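Local structure of cystathionine beta-lyase family protein, YNBB B.subtilis ortholog (Clostridium acetobutylicum, 3HVY) at residues A52-I58 / R81-I86; I74-L79 / M287-Y291; R42-Q46 / F295-H299; F87-F93 / G255-E261. The protein is probably a pyridoxal-phosphate-dependent lyase acting on sulfur-containing amino acids, related to cystathionine beta-lyase and methionine gamma-lyase and possibly involved in aluminium resistance. All blocks are in the same frame, centred on the assembly; numbering follows the deposited sequence.

Contact 1: A52-I58 / R81-I86. With NA (sodium ion), chain X.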
# COMPACT_ATOMS: atom_id res chain seq x y z
N ALA D 52 4.08 1.09 -27.21
CA ALA D 52 2.74 0.92 -26.65
C ALA D 52 2.51 1.97 -25.50
O ALA D 52 1.46 2.65 -25.43
CB ALA D 52 2.55 -0.52 -26.18
N PHE D 53 3.50 2.14 -24.62
CA PHE D 53 3.40 3.14 -23.57
C PHE D 53 3.15 4.55 -24.16
O PHE D 53 2.26 5.28 -23.75
CB PHE D 53 4.69 3.17 -22.75
CG PHE D 53 4.68 2.25 -21.51
CD1 PHE D 53 4.84 0.88 -21.63
CD2 PHE D 53 4.56 2.79 -20.25
CE1 PHE D 53 4.85 0.07 -20.52
CE2 PHE D 53 4.57 1.99 -19.11
CZ PHE D 53 4.70 0.62 -19.24
N GLN D 54 3.98 4.88 -25.14
CA GLN D 54 3.96 6.22 -25.76
C GLN D 54 2.72 6.44 -26.57
O GLN D 54 2.16 7.52 -26.51
CB GLN D 54 5.22 6.37 -26.60
CG GLN D 54 6.50 6.21 -25.74
CD GLN D 54 7.73 6.64 -26.49
OE1 GLN D 54 7.77 6.51 -27.72
NE2 GLN D 54 8.74 7.13 -25.78
N GLU D 55 2.19 5.40 -27.22
CA GLU D 55 0.95 5.57 -27.97
C GLU D 55 -0.26 5.73 -27.04
O GLU D 55 -1.21 6.39 -27.40
CB GLU D 55 0.76 4.46 -29.00
CG GLU D 55 1.85 4.56 -30.13
CD GLU D 55 1.99 3.32 -31.03
OE1 GLU D 55 1.24 2.33 -30.87
OE2 GLU D 55 2.88 3.37 -31.91
N GLU D 56 -0.19 5.22 -25.83
CA GLU D 56 -1.27 5.43 -24.88
C GLU D 56 -1.03 6.67 -24.01
O GLU D 56 -1.82 6.98 -23.13
CB GLU D 56 -1.50 4.16 -24.05
CG GLU D 56 -2.66 4.20 -23.02
CD GLU D 56 -4.05 4.43 -23.62
OE1 GLU D 56 -4.23 4.16 -24.84
OE2 GLU D 56 -4.97 4.85 -22.86
N ARG D 57 0.04 7.41 -24.27
CA ARG D 57 0.40 8.58 -23.50
C ARG D 57 0.41 8.34 -21.97
O ARG D 57 -0.15 9.09 -21.18
CB ARG D 57 -0.49 9.77 -23.87
CG ARG D 57 -0.43 10.17 -25.32
CD ARG D 57 -1.34 11.35 -25.59
NE ARG D 57 -0.71 12.18 -26.62
CZ ARG D 57 -0.19 13.39 -26.44
NH1 ARG D 57 -0.25 14.03 -25.26
NH2 ARG D 57 0.37 14.01 -27.47
N ILE D 58 1.09 7.29 -21.57
CA ILE D 58 1.19 6.99 -20.17
C ILE D 58 1.89 8.14 -19.47
O ILE D 58 2.88 8.68 -19.99
CB ILE D 58 1.85 5.62 -19.94
CG1 ILE D 58 0.96 4.53 -20.57
CG2 ILE D 58 2.11 5.37 -18.47
CD1 ILE D 58 -0.50 4.47 -20.08
N ARG D 81 -5.39 -0.98 -22.45
CA ARG D 81 -5.12 -0.54 -23.82
C ARG D 81 -3.66 -0.81 -24.21
O ARG D 81 -3.38 -1.23 -25.34
CB ARG D 81 -5.47 0.91 -24.00
CG ARG D 81 -6.97 1.13 -24.03
CD ARG D 81 -7.33 2.55 -24.47
NE ARG D 81 -7.15 3.51 -23.39
CZ ARG D 81 -8.04 3.74 -22.41
NH1 ARG D 81 -9.23 3.16 -22.39
NH2 ARG D 81 -7.76 4.61 -21.47
N VAL D 82 -2.74 -0.63 -23.27
CA VAL D 82 -1.31 -0.89 -23.56
C VAL D 82 -1.09 -2.39 -23.90
O VAL D 82 -0.44 -2.71 -24.90
CB VAL D 82 -0.40 -0.40 -22.39
CG1 VAL D 82 1.03 -0.93 -22.53
CG2 VAL D 82 -0.43 1.19 -22.33
N TYR D 83 -1.65 -3.29 -23.09
CA TYR D 83 -1.52 -4.69 -23.34
C TYR D 83 -2.18 -5.06 -24.69
O TYR D 83 -1.63 -5.85 -25.45
CB TYR D 83 -2.18 -5.51 -22.26
CG TYR D 83 -1.34 -5.98 -21.10
CD1 TYR D 83 -0.69 -5.10 -20.27
CD2 TYR D 83 -1.29 -7.36 -20.77
CE1 TYR D 83 0.03 -5.58 -19.11
CE2 TYR D 83 -0.59 -7.82 -19.67
CZ TYR D 83 0.10 -6.94 -18.87
OH TYR D 83 0.80 -7.44 -17.75
N ALA D 84 -3.38 -4.56 -24.96
CA ALA D 84 -4.06 -4.85 -26.25
C ALA D 84 -3.14 -4.44 -27.44
O ALA D 84 -2.99 -5.15 -28.46
CB ALA D 84 -5.39 -4.13 -26.32
N ASN D 85 -2.50 -3.30 -27.29
CA ASN D 85 -1.57 -2.82 -28.32
C ASN D 85 -0.38 -3.80 -28.47
O ASN D 85 -0.03 -4.23 -29.58
CB ASN D 85 -1.06 -1.46 -27.94
CG ASN D 85 -0.40 -0.71 -29.10
OD1 ASN D 85 -0.18 -1.28 -30.18
ND2 ASN D 85 -0.13 0.57 -28.89
N ILE D 86 0.22 -4.19 -27.35
CA ILE D 86 1.39 -5.08 -27.38
C ILE D 86 1.05 -6.42 -28.03
O ILE D 86 1.80 -6.95 -28.87
CB ILE D 86 1.96 -5.31 -25.96
CG1 ILE D 86 2.59 -4.01 -25.46
CG2 ILE D 86 2.97 -6.48 -25.94
CD1 ILE D 86 2.88 -3.97 -23.92
NA NA X . 0.04 -3.09 -31.61
O HOH W 1 -0.81 1.48 -26.48
O HOH W 2 2.78 -0.18 -31.30
O HOH W 3 0.72 -1.82 -33.54
O HOH W 4 -2.57 -2.78 -31.90
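Glu56 and Arg81 form the salt bridge at one end of this contact, and Glu55 and Asn85 a hydrogen bond at the other, with Ala52 and Val82 packed between. The side chain of Glu56 can be followed outward atom by atom. CB rests on Val82 CG2 at 3.6 Å, and CG stays close to the same methyl. The chain then bends at chi2 (61°), which turns the carboxylate toward Arg81. OE1 lies alongside the CB and CD carbons of Arg81, while OE2 takes the NE hydrogen of Arg81 at 2.6 Å and, weakly, that of NH2. OE2 lies at the edge of the guanidinium, almost in its plane, but NE meets OE2 from above the carboxylate plane. Ser78 also hydrogen-bonds OE2.

Val82 CG2 meets Ile58 CD1 tip to tip at 4.0 Å, and Ala52 CB sits against Ile86 CG1 at 3.6 Å. At the far end Asn85 ND2 donates to Glu55 OE1 at 3.0 Å in a nearly straight bond (171°), on the anti side of the carboxylate. A water accepts from ND2 and donates to Ala52 O. With ND2 donating to Glu55 OE1 and to this water, OD1 faces the sodium ion, which it binds at 2.3 Å; the backbone O of Asn85 is a second ligand and Asn88 OD1 a third. Helix 18-55 ends here in a Schellman motif, Arg57 having positive phi, so the contact pairs a C-terminal helix cap with the last turns of helix 74-87, whose end carries the sodium site.

Contact 2: I74-L79 / M287-Y291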
# COMPACT_ATOMS: atom_id res chain seq x y z
N ILE D 74 -8.37 5.43 -14.50
CA ILE D 74 -7.72 5.64 -15.79
C ILE D 74 -6.44 4.83 -15.94
O ILE D 74 -6.09 4.44 -17.05
CB ILE D 74 -7.47 7.16 -16.13
CG1 ILE D 74 -6.31 7.75 -15.29
CG2 ILE D 74 -8.77 7.94 -15.96
CD1 ILE D 74 -5.93 9.13 -15.67
N GLY D 75 -5.74 4.58 -14.83
CA GLY D 75 -4.58 3.71 -14.83
C GLY D 75 -4.88 2.30 -15.29
O GLY D 75 -4.24 1.75 -16.19
N ARG D 76 -5.89 1.72 -14.67
CA ARG D 76 -6.36 0.41 -14.98
C ARG D 76 -6.79 0.30 -16.44
O ARG D 76 -6.38 -0.61 -17.15
CB ARG D 76 -7.56 0.14 -14.09
CG ARG D 76 -8.21 -1.20 -14.26
CD ARG D 76 -9.57 -1.24 -13.59
NE ARG D 76 -10.49 -0.33 -14.24
CZ ARG D 76 -11.63 0.14 -13.73
NH1 ARG D 76 -12.07 -0.28 -12.57
NH2 ARG D 76 -12.33 1.03 -14.41
N ASP D 77 -7.61 1.24 -16.89
CA ASP D 77 -8.16 1.21 -18.24
C ASP D 77 -7.10 1.44 -19.30
O ASP D 77 -7.15 0.85 -20.37
CB ASP D 77 -9.31 2.21 -18.37
CG ASP D 77 -10.50 1.82 -17.49
OD1 ASP D 77 -10.64 0.62 -17.11
OD2 ASP D 77 -11.25 2.73 -17.17
N SER D 78 -6.11 2.26 -19.00
CA SER D 78 -5.04 2.48 -19.95
C SER D 78 -4.07 1.30 -19.99
O SER D 78 -3.44 1.03 -21.05
CB SER D 78 -4.28 3.76 -19.59
OG SER D 78 -5.03 4.93 -19.87
N LEU D 79 -3.91 0.60 -18.87
CA LEU D 79 -3.02 -0.60 -18.91
C LEU D 79 -3.64 -1.63 -19.82
O LEU D 79 -2.95 -2.26 -20.61
CB LEU D 79 -2.71 -1.19 -17.56
CG LEU D 79 -1.68 -2.34 -17.52
CD1 LEU D 79 -0.34 -1.89 -18.05
CD2 LEU D 79 -1.54 -2.81 -16.09
N MSE D 287 -0.99 0.00 -9.57
CA MSE D 287 -0.81 0.32 -10.99
C MSE D 287 0.65 0.67 -11.35
O MSE D 287 1.17 0.16 -12.35
CB MSE D 287 -1.79 1.41 -11.47
CG MSE D 287 -3.28 1.05 -11.37
SE MSE D 287 -3.76 -0.69 -12.18
CE MSE D 287 -2.91 -0.35 -13.85
N ARG D 288 1.34 1.50 -10.57
CA ARG D 288 2.73 1.82 -10.93
C ARG D 288 3.55 0.52 -11.11
O ARG D 288 4.26 0.35 -12.05
CB ARG D 288 3.36 2.74 -9.88
CG ARG D 288 4.76 3.17 -10.17
CD ARG D 288 5.39 4.03 -9.04
NE ARG D 288 4.78 5.37 -9.02
CZ ARG D 288 3.92 5.79 -8.09
NH1 ARG D 288 3.59 5.03 -7.06
NH2 ARG D 288 3.40 7.00 -8.17
N SER D 289 3.40 -0.43 -10.19
CA SER D 289 4.19 -1.64 -10.23
C SER D 289 3.85 -2.48 -11.46
O SER D 289 4.75 -3.12 -12.02
CB SER D 289 4.03 -2.41 -8.92
OG SER D 289 2.77 -3.09 -8.88
N LEU D 290 2.59 -2.47 -11.89
CA LEU D 290 2.19 -3.26 -13.06
C LEU D 290 2.75 -2.65 -14.34
O LEU D 290 3.23 -3.37 -15.21
CB LEU D 290 0.66 -3.42 -13.18
CG LEU D 290 -0.04 -4.20 -12.06
CD1 LEU D 290 -1.57 -4.32 -12.29
CD2 LEU D 290 0.69 -5.58 -11.89
N TYR D 291 2.76 -1.32 -14.43
CA TYR D 291 3.34 -0.65 -15.59
C TYR D 291 4.85 -0.83 -15.62
O TYR D 291 5.41 -1.16 -16.64
CB TYR D 291 3.05 0.88 -15.56
CG TYR D 291 1.66 1.32 -16.05
CD1 TYR D 291 1.39 1.43 -17.42
CD2 TYR D 291 0.66 1.67 -15.17
CE1 TYR D 291 0.17 1.85 -17.87
CE2 TYR D 291 -0.57 2.09 -15.61
CZ TYR D 291 -0.82 2.18 -16.97
OH TYR D 291 -2.05 2.57 -17.45
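Met287, present as selenomethionine, opens the contact by bringing its CE methyl against both Gly75 O, at 3.4 Å, and Leu79 CD2, at 3.6 Å. Its chain is bent at both chi2 (-51°) and chi3 (-51°), which curls CE toward helix 74-79; SE passes beside the backbone of Arg76. Gly75, with no side chain, lets Met287 come close: their CA atoms are 6.4 Å apart. The two short helical segments run nearly parallel, 20° between their directions and 10.4 Å between axes, so long side chains bridge most of the gap. This is helix-to-helix packing within a pyridoxal-phosphate aminotransferase-type fold: the beginning of helix 74-87 lies against that of helix 287-317, and Leu79 also reaches Val94 on the edge strand of the large sheet.

One turn on, Leu290 offers CB to Leu79 CD2 at 3.7 Å, the two side chains crossing at about a right angle. Tyr291 slides past Leu79 in the opposite direction and takes the other methyl over one ring face: Leu79 CD1 stands 4.0 Å from the ring centroid, displaced toward the rim, a CH-pi contact. The phenol OH of Tyr291 donates to Gly75 O at 2.7 Å, in the carbonyl plane and on a lone pair. Gly75 O therefore accepts twice, since Leu79 N already bonds it within the helix. Ser78 brings CB to 3.3 Å from Tyr291 OH.

Contact 3: R42-Q46 / F295-H299. With EDO (1,2-ethanediol), chain Y.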
# COMPACT_ATOMS: atom_id res chain seq x y z
N ARG D 42 15.06 -9.45 -27.66
CA ARG D 42 14.80 -8.60 -26.53
C ARG D 42 14.69 -7.15 -26.94
O ARG D 42 13.87 -6.40 -26.43
CB ARG D 42 15.98 -8.72 -25.56
CG ARG D 42 15.81 -7.99 -24.32
CD ARG D 42 16.99 -8.21 -23.36
NE ARG D 42 18.20 -7.68 -23.97
CZ ARG D 42 19.44 -7.87 -23.54
NH1 ARG D 42 19.67 -8.61 -22.49
NH2 ARG D 42 20.45 -7.31 -24.18
N GLU D 43 15.57 -6.74 -27.84
CA GLU D 43 15.61 -5.37 -28.31
C GLU D 43 14.29 -4.99 -29.03
O GLU D 43 13.71 -3.90 -28.83
CB GLU D 43 16.79 -5.26 -29.26
CG GLU D 43 16.96 -3.92 -29.89
CD GLU D 43 18.14 -3.89 -30.86
OE1 GLU D 43 18.08 -4.56 -31.93
OE2 GLU D 43 19.09 -3.12 -30.56
N TYR D 44 13.84 -5.90 -29.88
CA TYR D 44 12.58 -5.74 -30.56
C TYR D 44 11.42 -5.59 -29.54
O TYR D 44 10.62 -4.67 -29.61
CB TYR D 44 12.33 -6.96 -31.43
CG TYR D 44 11.01 -6.82 -32.15
CD1 TYR D 44 10.89 -5.93 -33.19
CD2 TYR D 44 9.89 -7.55 -31.76
CE1 TYR D 44 9.70 -5.77 -33.85
CE2 TYR D 44 8.69 -7.40 -32.42
CZ TYR D 44 8.61 -6.49 -33.47
OH TYR D 44 7.46 -6.27 -34.18
N ASN D 45 11.35 -6.53 -28.61
CA ASN D 45 10.29 -6.52 -27.62
C ASN D 45 10.37 -5.32 -26.68
O ASN D 45 9.35 -4.78 -26.31
CB ASN D 45 10.28 -7.84 -26.86
CG ASN D 45 9.72 -8.96 -27.69
OD1 ASN D 45 8.96 -8.71 -28.62
ND2 ASN D 45 10.03 -10.22 -27.33
N GLN D 46 11.56 -4.87 -26.34
CA GLN D 46 11.64 -3.69 -25.52
C GLN D 46 11.03 -2.50 -26.26
O GLN D 46 10.34 -1.66 -25.67
CB GLN D 46 13.09 -3.38 -25.14
CG GLN D 46 13.21 -2.12 -24.29
CD GLN D 46 12.87 -2.38 -22.86
OE1 GLN D 46 13.71 -2.87 -22.12
NE2 GLN D 46 11.63 -2.06 -22.46
N PHE D 295 7.23 -2.79 -18.40
CA PHE D 295 8.37 -2.19 -19.06
C PHE D 295 9.63 -3.02 -18.93
O PHE D 295 10.40 -3.14 -19.90
CB PHE D 295 8.58 -0.78 -18.57
CG PHE D 295 9.54 -0.03 -19.40
CD1 PHE D 295 9.17 0.37 -20.67
CD2 PHE D 295 10.81 0.23 -18.94
CE1 PHE D 295 10.05 1.05 -21.47
CE2 PHE D 295 11.70 0.89 -19.72
CZ PHE D 295 11.32 1.29 -21.03
N MSE D 296 9.85 -3.60 -17.75
CA MSE D 296 11.02 -4.42 -17.50
C MSE D 296 10.83 -5.89 -17.96
O MSE D 296 11.78 -6.67 -17.92
CB MSE D 296 11.31 -4.43 -15.99
CG MSE D 296 11.65 -3.09 -15.35
SE MSE D 296 11.68 -3.33 -13.39
CE MSE D 296 12.59 -5.08 -13.34
N ALA D 297 9.62 -6.28 -18.37
CA ALA D 297 9.34 -7.67 -18.71
C ALA D 297 10.13 -8.28 -19.91
O ALA D 297 10.54 -9.46 -19.84
CB ALA D 297 7.86 -7.91 -18.85
N PRO D 298 10.25 -7.53 -21.02
CA PRO D 298 11.05 -8.07 -22.12
C PRO D 298 12.47 -8.40 -21.70
O PRO D 298 13.06 -9.35 -22.19
CB PRO D 298 11.08 -6.90 -23.13
CG PRO D 298 9.79 -6.19 -22.92
CD PRO D 298 9.67 -6.22 -21.38
N HIS D 299 13.03 -7.57 -20.85
CA HIS D 299 14.39 -7.77 -20.33
C HIS D 299 14.49 -8.93 -19.36
O HIS D 299 15.31 -9.84 -19.53
CB HIS D 299 14.93 -6.46 -19.70
CG HIS D 299 16.35 -6.55 -19.24
ND1 HIS D 299 17.41 -6.14 -20.02
CD2 HIS D 299 16.89 -7.00 -18.07
CE1 HIS D 299 18.54 -6.35 -19.35
NE2 HIS D 299 18.25 -6.87 -18.17
C1 EDO Y . 23.31 -10.77 -18.89
O1 EDO Y . 22.66 -10.79 -17.63
C2 EDO Y . 22.35 -11.26 -19.95
O2 EDO Y . 21.59 -10.22 -20.57
O HOH W 5 17.90 -9.68 -20.68
O HOH W 6 12.01 -10.07 -24.76
O HOH W 7 15.73 -4.92 -22.58
O HOH W 8 12.41 -4.67 -20.68
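Gln46 reaches Phe295 because its CG is anti to the backbone N and its chain then bends at chi2 (80°), which sends the amide across to the opposite helix. Arg42 leaves its backbone likewise but runs on extended to CD before bending, which sets it alongside His299. The segments are antiparallel helices, 170° between their directions and 8.6 Å between axes, joining the long helix 18-55 to helix 287-317 where the latter is kinked. At the kink neither Pro298 N, which carries no hydrogen, nor His299 N bonds to the turn before. The ring of Pro298 packs on the other helix: CB touches Asn45 CB at 3.9 Å and CG approaches Asn45 O at 3.7 Å.

Arg42 and His299 point the same way, the guanidinium and imidazole planes only 13° apart. Arg42 NE makes a salt bridge with Asp412 of the second subunit, and His299 NE2 is hydrogen-bonded to its own counterpart there, so this helix pair also builds the subunit interface. A water accepting from Arg42 NH1 and donating to His299 O links the two segments while sitting over the face of the His299 ring. Another joins Asn45 ND2 to Pro298 O; the same nitrogen bonds Glu226 O.

Gln46 OE1 hydrogen-bonds Thr410 of the second subunit and also takes a water that donates to Phe295 O and accepts from His299 N, giving that nitrogen a partner at the kink. The amide nitrogen, Gln46 NE2, donates to Phe295 O at 3.0 Å in the carbonyl plane, and lies 3.6 Å above one face of the Phe295 ring.

Contact 4: F87-F93 / G255-E261. With NA (sodium ion), chain X; EDO (1,2-ethanediol), chain Z.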
# COMPACT_ATOMS: atom_id res chain seq x y z
N PHE D 87 -0.10 -6.96 -27.66
CA PHE D 87 -0.52 -8.26 -28.16
C PHE D 87 -1.22 -8.20 -29.53
O PHE D 87 -1.57 -9.22 -30.10
CB PHE D 87 -1.44 -8.94 -27.13
CG PHE D 87 -0.69 -9.53 -25.97
CD1 PHE D 87 0.04 -10.69 -26.12
CD2 PHE D 87 -0.72 -8.93 -24.72
CE1 PHE D 87 0.73 -11.27 -25.04
CE2 PHE D 87 -0.04 -9.47 -23.66
CZ PHE D 87 0.68 -10.66 -23.81
N ASN D 88 -1.44 -6.99 -30.02
CA ASN D 88 -2.17 -6.74 -31.27
C ASN D 88 -3.56 -7.34 -31.27
O ASN D 88 -3.98 -7.99 -32.24
CB ASN D 88 -1.32 -7.18 -32.46
CG ASN D 88 -0.07 -6.35 -32.59
OD1 ASN D 88 -0.14 -5.13 -32.61
ND2 ASN D 88 1.09 -7.00 -32.69
N THR D 89 -4.28 -7.10 -30.16
CA THR D 89 -5.65 -7.59 -29.98
C THR D 89 -6.60 -6.39 -29.91
O THR D 89 -6.17 -5.25 -29.69
CB THR D 89 -5.78 -8.38 -28.67
OG1 THR D 89 -5.52 -7.53 -27.52
CG2 THR D 89 -4.90 -9.58 -28.68
N GLU D 90 -7.88 -6.64 -30.12
CA GLU D 90 -8.89 -5.59 -29.92
C GLU D 90 -8.95 -5.15 -28.46
O GLU D 90 -9.07 -3.97 -28.17
CB GLU D 90 -10.28 -6.09 -30.29
CG GLU D 90 -10.44 -6.35 -31.77
CD GLU D 90 -11.76 -7.04 -32.10
OE1 GLU D 90 -12.53 -7.44 -31.22
OE2 GLU D 90 -12.01 -7.15 -33.30
N SER D 91 -8.85 -6.09 -27.54
CA SER D 91 -9.00 -5.79 -26.12
C SER D 91 -8.08 -6.58 -25.23
O SER D 91 -7.47 -7.58 -25.64
CB SER D 91 -10.43 -6.12 -25.64
OG SER D 91 -11.37 -5.66 -26.54
N ALA D 92 -8.06 -6.14 -23.98
CA ALA D 92 -7.30 -6.80 -22.93
C ALA D 92 -7.92 -6.40 -21.63
O ALA D 92 -8.63 -5.37 -21.54
CB ALA D 92 -5.78 -6.47 -22.96
N PHE D 93 -7.65 -7.23 -20.63
CA PHE D 93 -8.25 -7.17 -19.29
C PHE D 93 -7.19 -7.69 -18.33
O PHE D 93 -6.93 -8.91 -18.25
CB PHE D 93 -9.51 -8.01 -19.27
CG PHE D 93 -10.19 -8.09 -17.93
CD1 PHE D 93 -10.93 -7.02 -17.42
CD2 PHE D 93 -10.12 -9.24 -17.18
CE1 PHE D 93 -11.58 -7.10 -16.24
CE2 PHE D 93 -10.76 -9.30 -15.96
CZ PHE D 93 -11.52 -8.23 -15.51
N GLY D 255 -3.42 -11.32 -13.19
CA GLY D 255 -3.50 -12.07 -14.44
C GLY D 255 -4.00 -11.17 -15.56
O GLY D 255 -4.43 -10.04 -15.31
N TYR D 256 -3.97 -11.70 -16.78
CA TYR D 256 -4.44 -10.99 -17.93
C TYR D 256 -5.22 -11.93 -18.85
O TYR D 256 -5.01 -13.14 -18.86
CB TYR D 256 -3.29 -10.29 -18.66
CG TYR D 256 -2.38 -11.22 -19.45
CD1 TYR D 256 -1.27 -11.80 -18.85
CD2 TYR D 256 -2.66 -11.52 -20.79
CE1 TYR D 256 -0.46 -12.68 -19.57
CE2 TYR D 256 -1.85 -12.41 -21.51
CZ TYR D 256 -0.75 -12.97 -20.90
OH TYR D 256 0.09 -13.85 -21.56
N ILE D 257 -6.16 -11.32 -19.58
CA ILE D 257 -6.87 -11.93 -20.67
C ILE D 257 -6.81 -10.94 -21.82
O ILE D 257 -6.97 -9.76 -21.61
CB ILE D 257 -8.31 -12.26 -20.34
CG1 ILE D 257 -8.36 -13.24 -19.20
CG2 ILE D 257 -9.07 -12.79 -21.66
CD1 ILE D 257 -9.76 -13.64 -18.74
N ALA D 258 -6.51 -11.42 -23.03
CA ALA D 258 -6.36 -10.56 -24.20
C ALA D 258 -6.90 -11.27 -25.43
O ALA D 258 -6.79 -12.49 -25.58
CB ALA D 258 -4.92 -10.17 -24.44
N GLY D 259 -7.46 -10.48 -26.32
CA GLY D 259 -8.06 -11.01 -27.54
C GLY D 259 -9.15 -10.15 -28.15
O GLY D 259 -9.19 -8.92 -27.96
N LYS D 260 -10.04 -10.79 -28.89
CA LYS D 260 -11.17 -10.13 -29.47
C LYS D 260 -12.04 -9.57 -28.38
O LYS D 260 -12.25 -10.22 -27.38
CB LYS D 260 -11.96 -11.11 -30.38
CG LYS D 260 -11.05 -11.57 -31.53
CD LYS D 260 -11.69 -11.75 -32.84
CE LYS D 260 -10.63 -12.07 -33.92
NZ LYS D 260 -10.19 -10.88 -34.74
N GLU D 261 -12.58 -8.37 -28.60
CA GLU D 261 -13.43 -7.73 -27.62
C GLU D 261 -14.60 -8.62 -27.18
O GLU D 261 -14.91 -8.69 -26.02
CB GLU D 261 -13.94 -6.40 -28.14
CG GLU D 261 -14.76 -5.55 -27.15
CD GLU D 261 -16.24 -5.95 -27.08
OE1 GLU D 261 -16.82 -6.30 -28.15
OE2 GLU D 261 -16.82 -5.91 -25.97
NA NA X . 0.04 -3.09 -31.61
C1 EDO Z . 5.14 -7.41 -33.11
O1 EDO Z . 4.13 -6.43 -32.73
C2 EDO Z . 4.62 -8.76 -33.55
O2 EDO Z . 4.48 -8.81 -34.99
O HOH W 3 0.72 -1.82 -33.54
O HOH W 4 -2.57 -2.78 -31.90
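Ser91 to Phe93 and Ile257 to Gly259 pair as antiparallel strands, and here the contact is tight. Ser91 with Gly259 and Phe93 with Ile257 are hydrogen-bonded pairs, each closed by two N-H to O bonds, among them Gly259 N to Ser91 O at 3.0 Å and Phe93 N to Ile257 O at 2.8 Å. Between them Ala92 and Ala258 form the non-hydrogen-bonded pair, their CA atoms 4.1 Å apart and their methyls touching. Ser91 O is gripped by Gly259 N and by Thr89 OG1 from opposite faces of its carbonyl plane; a chi1 of 63° places OG1 between its own backbone N and carbonyl carbon, on the side of Ser91 O. Gly259 has backbone angles at which a CB would clash with the preceding carbonyl, and Thr89 CG2 packs on its CA at 3.7 Å.

On the side of the alanines, the rings of Phe87 and Tyr256 are tilted by only 20° yet so far offset, centroids 5.3 Å apart, that little of one covers the other; CZ of Phe87 meets CE2 of Tyr256 at 3.8 Å. The hydroxyl of Tyr256 bonds Glu223 and Asn219.

The end toward solvent is formed by the exposed Glu90, Lys260 and Glu261. Glu90 OE2 and Lys260 NZ remain 4.4 Å apart, too far for an ion pair. Asn88, in the Schellman turn closing the preceding helix, donates from ND2 to Asp232.

At this open end Glu90 OE1 accepts from Glu261 N at 2.8 Å (159°). Lys260 is the N-cap of the next helix, and Glu261 N is the first N-H of that helix, whose dipole would probably favour the negative charge of the carboxylate there.

Contact 3 is wholly buried and contact 2 almost so, whereas contacts 1 and 4 run from buried carbon to exposed charge. Helix 74-87 serves contacts 1 and 2, helix 18-55 serves 1 and 3, and helix 287-317 serves 2 and 3, so three helices share three pairings. Contact 4 instead pairs the strand that is outermost in this chain's large sheet with its neighbour, meeting contact 1 through Ala84 and Ala92 and at the sodium ion, whose protein ligands they divide. Their chemistry follows their place: methyl and ring packing with one phenol bond in contact 2, waters and intersubunit polar partners in contact 3, side-chain ion pairing in contact 1, backbone pairing in contact 4. Phe53 packs against both Tyr291 and Phe295.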